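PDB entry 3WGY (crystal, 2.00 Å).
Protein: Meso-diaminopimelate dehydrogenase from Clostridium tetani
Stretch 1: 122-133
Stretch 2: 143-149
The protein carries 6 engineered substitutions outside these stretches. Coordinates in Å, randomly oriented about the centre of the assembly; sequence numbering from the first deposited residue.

Stretch 1 (122-133) GWDPGLFSLNRL
Stretch 2, residues 143-149: KTHTFWG

Stretch 1 forms a helix over 123-133 that continues later in the chain, and stretch 2 is the end of a strand, 143-147, followed by Trp-148 and Gly-149. The two run nearly antiparallel, their N-to-C directions at 164° and their axes 9.7 Å apart at closest approach. The register sets Arg-132 beside Thr-144 (CA to CA 6.7 Å) and Asp-124 beside Trp-148 (CA to CA 9.3 Å), and the contact buries 287 Å².

The start of the helix is irregular. Gly-122 occupies the N-cap position with phi/psi of 135/-153, and a wider pi-type turn follows, in which Leu-127 N donates to Gly-122 O (2.9 Å) and Phe-128 N to Trp-123 O (2.6 Å). Asp-124 is extended (-162/104), and a cis peptide leads into Pro-125 (-64/160). Gly-126, at 131/-113, has no room for a CB, which would strike Gly-122 O; its N donates to Ser-129 OG (2.9 Å). Regular helical bonding then takes over, with Leu-130 N to Gly-126 O at 3.1 Å and Arg-132 N to Phe-128 O at 2.9 Å.

Polar contacts centre on Asp-124 and Arg-132. Asp-124 (chi1 t, chi2 -3°) points toward the strand, and its OD2 accepts from Trp-148 NE1 at 2.8 Å, near the plane of the indole, so the ring's single N-H donor is satisfied. Its OD1 accepts from Arg-132 NH2 (2.6 Å) as part of a salt bridge within the helix. Arg-132 (m, t, t, chi4 108°) leaves the backbone sideways, but its end approaches the strand, where NE donates to Thr-146 OG1 at 3.3 Å, near the guanidinium plane. NH1 is satisfied elsewhere in the structure. A water donates to Arg-132 O (3.1 Å) and accepts from Thr-144 OG1 (2.5 Å), bridging the two elements.

Strand alternation directs Thr-144 and Thr-146 toward the helix and His-145 and Phe-147 away. Both threonines adopt chi1 m; their methyls supply apolar contact, Thr-144 CG2 lying 4.3 Å from Arg-132 CG and Thr-146 CG2 4.1 Å from Phe-128 CD2. Phe-128 (m, chi2 11°) is buried and points toward the strand, its CE2 4.3 Å from Trp-148 CD1. The indole NE1 lies near the plane of the phenyl ring, at its edge. Trp-148 (m, chi2 -84°) starts sideways and brings its ring back to the helix, where Trp-123 (p, chi2 -76°) also reaches it, CZ3 to Trp-148 CD1 at 4.3 Å. A large indole suits this position because it combines apolar surface with an N-H for the carboxylate.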

# COMPACT_ATOMS: atom_id res chain seq x y z
N GLY B 122 -3.96 7.57 10.18
CA GLY B 122 -3.09 8.67 9.81
C GLY B 122 -1.99 8.04 8.97
O GLY B 122 -2.25 7.01 8.34
N TRP B 123 -0.79 8.62 8.91
CA TRP B 123 0.24 7.97 8.12
C TRP B 123 1.06 7.00 8.96
O TRP B 123 1.48 5.96 8.46
CB TRP B 123 1.13 8.98 7.34
CG TRP B 123 1.82 10.10 8.08
CD1 TRP B 123 1.24 11.25 8.56
CD2 TRP B 123 3.23 10.24 8.32
NE1 TRP B 123 2.21 12.10 9.06
CE2 TRP B 123 3.43 11.50 8.93
CE3 TRP B 123 4.34 9.42 8.07
CZ2 TRP B 123 4.71 11.96 9.29
CZ3 TRP B 123 5.61 9.89 8.43
CH2 TRP B 123 5.78 11.15 9.04
N ASP B 124 1.28 7.32 10.23
CA ASP B 124 1.96 6.40 11.14
C ASP B 124 1.70 6.81 12.58
O ASP B 124 2.28 7.77 13.08
CB ASP B 124 3.47 6.32 10.91
CG ASP B 124 4.09 5.07 11.55
OD1 ASP B 124 3.35 4.31 12.22
OD2 ASP B 124 5.31 4.85 11.39
N PRO B 125 0.81 6.07 13.27
CA PRO B 125 0.09 4.90 12.74
C PRO B 125 -0.87 5.22 11.59
O PRO B 125 -1.29 6.37 11.40
CB PRO B 125 -0.64 4.38 13.97
CG PRO B 125 -0.99 5.65 14.69
CD PRO B 125 0.31 6.42 14.61
N GLY B 126 -1.22 4.18 10.84
CA GLY B 126 -2.12 4.35 9.72
C GLY B 126 -1.58 3.69 8.47
O GLY B 126 -1.45 2.46 8.41
N LEU B 127 -1.24 4.49 7.47
CA LEU B 127 -0.72 3.94 6.22
C LEU B 127 0.56 3.13 6.41
O LEU B 127 0.72 2.08 5.80
CB LEU B 127 -0.51 5.05 5.19
CG LEU B 127 -1.75 5.93 4.98
CD1 LEU B 127 -1.48 6.92 3.86
CD2 LEU B 127 -2.95 5.07 4.65
N PHE B 128 1.48 3.62 7.24
CA PHE B 128 2.71 2.88 7.44
C PHE B 128 2.43 1.52 8.07
O PHE B 128 3.06 0.52 7.72
CB PHE B 128 3.69 3.69 8.30
CG PHE B 128 4.45 4.73 7.53
CD1 PHE B 128 4.09 5.05 6.22
CD2 PHE B 128 5.52 5.40 8.10
CE1 PHE B 128 4.79 6.03 5.51
CE2 PHE B 128 6.22 6.38 7.40
CZ PHE B 128 5.86 6.69 6.11
N SER B 129 1.47 1.49 8.99
CA SER B 129 1.08 0.27 9.68
C SER B 129 0.59 -0.76 8.66
O SER B 129 0.98 -1.92 8.70
CB SER B 129 -0.05 0.56 10.68
OG SER B 129 0.24 1.70 11.46
N LEU B 130 -0.28 -0.32 7.75
CA LEU B 130 -0.83 -1.20 6.73
C LEU B 130 0.28 -1.80 5.88
O LEU B 130 0.24 -2.98 5.53
CB LEU B 130 -1.80 -0.44 5.82
CG LEU B 130 -3.18 -0.10 6.38
CD1 LEU B 130 -3.81 1.03 5.57
CD2 LEU B 130 -4.06 -1.37 6.37
N ASN B 131 1.26 -0.97 5.53
CA ASN B 131 2.34 -1.45 4.70
C ASN B 131 3.33 -2.35 5.40
O ASN B 131 3.94 -3.20 4.75
CB ASN B 131 3.04 -0.28 4.00
CG ASN B 131 2.24 0.22 2.80
OD1 ASN B 131 1.38 1.09 2.93
ND2 ASN B 131 2.51 -0.35 1.65
N ARG B 132 3.50 -2.19 6.71
CA ARG B 132 4.40 -3.10 7.44
C ARG B 132 3.68 -4.45 7.40
O ARG B 132 4.28 -5.48 7.11
CB ARG B 132 4.57 -2.68 8.90
CG ARG B 132 5.27 -1.35 9.13
CD ARG B 132 5.36 -1.03 10.63
NE ARG B 132 5.64 0.38 10.86
CZ ARG B 132 4.76 1.26 11.32
NH1 ARG B 132 3.52 0.89 11.63
NH2 ARG B 132 5.12 2.51 11.46
N LEU B 133 2.38 -4.42 7.67
CA LEU B 133 1.56 -5.63 7.67
C LEU B 133 1.60 -6.34 6.32
O LEU B 133 1.88 -7.53 6.24
CB LEU B 133 0.11 -5.28 8.02
CG LEU B 133 -0.87 -6.46 7.98
CD1 LEU B 133 -0.32 -7.62 8.82
CD2 LEU B 133 -2.24 -6.01 8.50
N LYS B 143 12.95 -8.94 6.21
CA LYS B 143 13.02 -7.92 7.24
C LYS B 143 12.24 -6.66 6.88
O LYS B 143 12.18 -6.28 5.71
CB LYS B 143 14.48 -7.54 7.51
CG LYS B 143 15.35 -8.70 8.03
CD LYS B 143 16.79 -8.27 8.27
CE LYS B 143 17.65 -9.41 8.83
NZ LYS B 143 17.20 -9.88 10.18
N THR B 144 11.64 -6.02 7.87
CA THR B 144 10.91 -4.78 7.63
C THR B 144 11.73 -3.62 8.16
O THR B 144 12.31 -3.72 9.24
CB THR B 144 9.55 -4.74 8.35
OG1 THR B 144 8.75 -5.85 7.93
CG2 THR B 144 8.82 -3.45 8.02
N HIS B 145 11.76 -2.53 7.41
CA HIS B 145 12.50 -1.36 7.81
C HIS B 145 11.65 -0.10 7.65
O HIS B 145 11.23 0.24 6.54
CB HIS B 145 13.76 -1.22 6.96
CG HIS B 145 14.72 -2.35 7.11
ND1 HIS B 145 15.30 -2.68 8.32
CD2 HIS B 145 15.23 -3.22 6.20
CE1 HIS B 145 16.12 -3.71 8.15
NE2 HIS B 145 16.09 -4.05 6.87
N THR B 146 11.38 0.59 8.76
CA THR B 146 10.62 1.83 8.69
C THR B 146 11.56 2.98 9.02
O THR B 146 12.31 2.93 10.00
CB THR B 146 9.44 1.87 9.69
OG1 THR B 146 8.58 0.74 9.47
CG2 THR B 146 8.63 3.13 9.48
N PHE B 147 11.54 4.01 8.19
CA PHE B 147 12.36 5.20 8.39
C PHE B 147 11.41 6.39 8.44
O PHE B 147 10.41 6.42 7.72
CB PHE B 147 13.34 5.40 7.23
CG PHE B 147 14.38 4.33 7.09
CD1 PHE B 147 14.04 3.05 6.69
CD2 PHE B 147 15.72 4.62 7.33
CE1 PHE B 147 15.02 2.07 6.51
CE2 PHE B 147 16.71 3.64 7.15
CZ PHE B 147 16.36 2.37 6.74
N TRP B 148 11.65 7.35 9.22
CA TRP B 148 10.78 8.51 9.28
C TRP B 148 11.52 9.68 8.62
O TRP B 148 12.45 10.25 9.19
CB TRP B 148 10.37 8.78 10.73
CG TRP B 148 9.48 7.66 11.25
CD1 TRP B 148 8.13 7.55 11.09
CD2 TRP B 148 9.91 6.46 11.91
NE1 TRP B 148 7.68 6.34 11.60
CE2 TRP B 148 8.76 5.66 12.11
CE3 TRP B 148 11.15 5.98 12.34
CZ2 TRP B 148 8.81 4.41 12.74
CZ3 TRP B 148 11.21 4.72 12.97
CH2 TRP B 148 10.04 3.95 13.16
N GLY B 149 11.10 9.98 7.39
CA GLY B 149 11.67 11.03 6.55
C GLY B 149 11.95 12.31 7.28
O GLY B 149 11.59 12.44 8.45
O HOH W 1 6.58 -6.10 9.10